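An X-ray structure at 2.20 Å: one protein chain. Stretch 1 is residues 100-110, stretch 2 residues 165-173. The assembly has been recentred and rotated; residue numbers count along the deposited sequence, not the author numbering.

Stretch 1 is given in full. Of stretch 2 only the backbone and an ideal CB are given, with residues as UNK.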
# COMPACT_ATOMS: atom_id res chain seq x y z
N THR A 100 9.30 -5.10 -9.30
CA THR A 100 9.25 -5.18 -7.85
C THR A 100 8.68 -6.53 -7.37
O THR A 100 9.23 -7.15 -6.46
CB THR A 100 8.44 -4.03 -7.26
OG1 THR A 100 8.87 -2.80 -7.85
CG2 THR A 100 8.66 -3.94 -5.76
N PHE A 101 7.60 -6.99 -8.01
CA PHE A 101 7.01 -8.27 -7.66
C PHE A 101 8.02 -9.43 -7.77
O PHE A 101 8.08 -10.29 -6.89
CB PHE A 101 5.78 -8.53 -8.56
CG PHE A 101 5.52 -9.97 -8.86
CD1 PHE A 101 4.91 -10.79 -7.92
CD2 PHE A 101 5.84 -10.51 -10.11
CE1 PHE A 101 4.64 -12.14 -8.21
CE2 PHE A 101 5.57 -11.85 -10.42
CZ PHE A 101 4.98 -12.66 -9.47
N LEU A 102 8.81 -9.42 -8.84
CA LEU A 102 9.78 -10.50 -9.08
C LEU A 102 10.86 -10.54 -8.01
O LEU A 102 11.20 -11.61 -7.49
CB LEU A 102 10.43 -10.34 -10.45
CG LEU A 102 9.58 -10.52 -11.71
CD1 LEU A 102 10.42 -10.24 -12.96
CD2 LEU A 102 8.98 -11.93 -11.76
N ALA A 103 11.39 -9.37 -7.70
CA ALA A 103 12.40 -9.21 -6.66
C ALA A 103 11.84 -9.57 -5.28
O ALA A 103 12.49 -10.25 -4.48
CB ALA A 103 12.95 -7.78 -6.66
N ALA A 104 10.61 -9.12 -5.00
CA ALA A 104 9.93 -9.47 -3.76
C ALA A 104 9.81 -10.99 -3.61
O ALA A 104 10.16 -11.55 -2.57
CB ALA A 104 8.54 -8.81 -3.68
N THR A 105 9.29 -11.64 -4.65
CA THR A 105 9.11 -13.09 -4.62
C THR A 105 10.47 -13.81 -4.43
O THR A 105 10.55 -14.80 -3.70
CB THR A 105 8.44 -13.58 -5.92
OG1 THR A 105 7.21 -12.88 -6.14
CG2 THR A 105 8.17 -15.09 -5.84
N ALA A 106 11.51 -13.33 -5.10
CA ALA A 106 12.83 -13.94 -5.00
C ALA A 106 13.39 -13.76 -3.58
O ALA A 106 14.05 -14.65 -3.03
CB ALA A 106 13.78 -13.35 -6.02
N TYR A 107 13.10 -12.60 -3.00
CA TYR A 107 13.49 -12.34 -1.62
C TYR A 107 12.83 -13.31 -0.65
O TYR A 107 13.48 -13.88 0.23
CB TYR A 107 13.15 -10.91 -1.23
CG TYR A 107 13.28 -10.71 0.26
CD1 TYR A 107 14.52 -10.80 0.89
CD2 TYR A 107 12.16 -10.45 1.05
CE1 TYR A 107 14.64 -10.62 2.25
CE2 TYR A 107 12.28 -10.27 2.41
CZ TYR A 107 13.53 -10.36 3.00
OH TYR A 107 13.64 -10.19 4.36
N TYR A 108 11.53 -13.49 -0.80
CA TYR A 108 10.79 -14.40 0.07
C TYR A 108 11.31 -15.83 -0.10
O TYR A 108 11.42 -16.57 0.88
CB TYR A 108 9.30 -14.34 -0.22
CG TYR A 108 8.48 -15.27 0.64
CD1 TYR A 108 8.03 -14.87 1.90
CD2 TYR A 108 8.14 -16.55 0.19
CE1 TYR A 108 7.27 -15.72 2.69
CE2 TYR A 108 7.39 -17.41 0.98
CZ TYR A 108 6.95 -16.99 2.23
OH TYR A 108 6.19 -17.84 3.01
N GLN A 109 11.64 -16.20 -1.34
CA GLN A 109 12.17 -17.53 -1.61
C GLN A 109 13.51 -17.73 -0.90
O GLN A 109 13.76 -18.79 -0.32
CB GLN A 109 12.34 -17.77 -3.11
CG GLN A 109 12.52 -19.24 -3.47
CD GLN A 109 13.93 -19.80 -3.20
OE1 GLN A 109 14.95 -19.14 -3.45
NE2 GLN A 109 13.98 -21.03 -2.70
N ALA A 110 14.37 -16.71 -0.95
CA ALA A 110 15.68 -16.78 -0.32
C ALA A 110 15.55 -16.82 1.20
O ALA A 110 16.30 -17.52 1.87
CB ALA A 110 16.54 -15.60 -0.73
N UNK A 165 22.94 -15.77 -5.67
CA UNK A 165 22.67 -15.83 -7.10
C UNK A 165 21.86 -17.06 -7.50
O UNK A 165 22.06 -18.15 -6.98
CB UNK A 165 23.99 -15.81 -7.88
N UNK A 166 20.94 -16.85 -8.44
CA UNK A 166 20.19 -17.92 -9.10
C UNK A 166 19.25 -17.29 -10.11
O UNK A 166 18.94 -16.11 -10.01
CB UNK A 166 19.42 -18.77 -8.09
N UNK A 167 18.80 -18.09 -11.07
CA UNK A 167 17.63 -17.72 -11.86
C UNK A 167 16.40 -18.47 -11.35
O UNK A 167 16.34 -19.70 -11.35
CB UNK A 167 17.86 -18.01 -13.34
N UNK A 168 15.41 -17.71 -10.91
CA UNK A 168 14.22 -18.28 -10.32
C UNK A 168 13.10 -18.28 -11.36
O UNK A 168 12.80 -17.24 -11.95
CB UNK A 168 13.81 -17.51 -9.07
N UNK A 169 12.51 -19.45 -11.59
CA UNK A 169 11.27 -19.49 -12.38
C UNK A 169 10.07 -19.35 -11.44
O UNK A 169 9.95 -20.08 -10.46
CB UNK A 169 11.17 -20.79 -13.19
N UNK A 170 9.20 -18.39 -11.75
CA UNK A 170 8.01 -18.12 -10.94
C UNK A 170 6.74 -18.35 -11.77
O UNK A 170 6.52 -17.69 -12.79
CB UNK A 170 8.04 -16.69 -10.40
N UNK A 171 5.91 -19.30 -11.33
CA UNK A 171 4.68 -19.66 -12.03
C UNK A 171 3.44 -19.26 -11.26
O UNK A 171 3.17 -19.78 -10.18
CB UNK A 171 4.65 -21.17 -12.30
N UNK A 172 2.70 -18.33 -11.84
CA UNK A 172 1.47 -17.84 -11.21
C UNK A 172 0.29 -18.53 -11.85
O UNK A 172 -0.01 -18.28 -13.03
CB UNK A 172 1.34 -16.32 -11.34
N UNK A 173 -0.35 -19.42 -11.10
CA UNK A 173 -1.42 -20.26 -11.62
C UNK A 173 -2.70 -19.48 -11.88
O UNK A 173 -3.35 -19.66 -12.91
CB UNK A 173 -1.70 -21.40 -10.65

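Stretch 2 runs as a strand across a helix, stretch 1, at 108° between their N-to-C directions. Because side chains alternate along an extended strand, the CB atoms of 166, 168, 170 and 172 point toward the helix and those between them do not. Position 165 precedes the strand, and its CB has nothing of the helix within reach; almost any residue could stand here, and the deposited one is E165.

Position 166 is extended (phi/psi -180/160) and its CB points toward the helix, but from too far for a short side chain to touch it. The nearby polar group is the amide of Q109, whose OE1 offers an acceptor. A long side chain ending in a donor would suit, arginine or lysine for instance. The residue is K166: its NZ donates a hydrogen bond to Q109 OE1 at 2.9 Å, and its flexible aliphatic stem covers the distance.

At 167 the CB is out of reach of the helix, leaving the choice open, and E167 makes no contact with it.

Position 168 points toward the helix near the small side chain of A106: the ideal CB is 5.2 Å from A106 CB. The methylene groups of Q109 line the same space. A medium-sized apolar side chain would fill it; leucine, isoleucine or methionine are all plausible. L168, with chi1 t and chi2 p, sends CD2 to 3.6 Å from A106 CA, and its CD1 lies 3.8 Å from Q109 CG. L168 CD2 thus packs against the helix backbone and also lies 3.9 Å from A106 CB.

Position 169 is again out of reach, and the helix sets no demand on it; T169 occupies it.

Position 170 has the richest surroundings. Its ideal CB lies 4.8 Å from T105 CG2, 5.0 Å from L102 CD2 and 5.1 Å from F101 CZ, a wholly carbon-lined setting. T105 brings its methyl, while its OG1 donates to F101 O at 2.8 Å within the helix. Valine, leucine or isoleucine would suit, and a branched CB also fits the extended backbone. I170 uses both branches: CD1 reaches T105 CG2 at 3.8 Å and L102 CD2 at 3.9 Å, and CG2 is 4.1 Å from F101 CZ.

At 171 the CB points away, so a polar or charged residue is acceptable; K171 makes no contact with the helix.

Position 172 faces the helix again, with its ideal CB 5.5 Å from F101 CZ. A compact apolar residue, valine or isoleucine, could close that gap. V172 does so, placing CG2 4.0 Å from F101 CZ.

Position 173 is out of reach, and E173 leaves the helix untouched.

Stretch 2 (165-173) EKELTIKVE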
# COMPACT_ATOMS: atom_id res chain seq x y z
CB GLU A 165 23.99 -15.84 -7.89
CG GLU A 165 24.92 -14.70 -7.56
CD GLU A 165 26.03 -15.12 -6.61
OE1 GLU A 165 25.73 -15.83 -5.63
OE2 GLU A 165 27.19 -14.75 -6.87
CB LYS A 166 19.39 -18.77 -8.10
CG LYS A 166 18.31 -18.01 -7.35
CD LYS A 166 17.34 -18.94 -6.63
CE LYS A 166 18.00 -19.65 -5.45
NZ LYS A 166 17.07 -20.58 -4.75
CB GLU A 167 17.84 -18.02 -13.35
CG GLU A 167 16.78 -17.38 -14.22
CD GLU A 167 17.05 -17.56 -15.71
OE1 GLU A 167 17.64 -18.60 -16.08
OE2 GLU A 167 16.69 -16.65 -16.49
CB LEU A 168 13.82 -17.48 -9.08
CG LEU A 168 12.87 -18.01 -8.01
CD1 LEU A 168 13.53 -19.09 -7.18
CD2 LEU A 168 12.44 -16.85 -7.13
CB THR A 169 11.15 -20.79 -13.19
OG1 THR A 169 12.28 -20.91 -14.04
CG2 THR A 169 9.91 -20.77 -14.06
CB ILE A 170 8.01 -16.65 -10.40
CG1 ILE A 170 9.22 -16.43 -9.48
CG2 ILE A 170 6.73 -16.33 -9.67
CD1 ILE A 170 9.59 -14.96 -9.31
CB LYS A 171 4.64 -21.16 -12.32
CG LYS A 171 5.65 -21.61 -13.38
CD LYS A 171 5.85 -23.11 -13.36
CE LYS A 171 6.74 -23.56 -14.50
NZ LYS A 171 7.12 -24.99 -14.36
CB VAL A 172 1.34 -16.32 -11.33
CG1 VAL A 172 -0.05 -15.85 -10.85
CG2 VAL A 172 2.48 -15.63 -10.57
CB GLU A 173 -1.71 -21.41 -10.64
CG GLU A 173 -0.47 -22.25 -10.28
CD GLU A 173 -0.82 -23.50 -9.48
OE1 GLU A 173 -1.99 -23.64 -9.05
OE2 GLU A 173 0.07 -24.35 -9.29
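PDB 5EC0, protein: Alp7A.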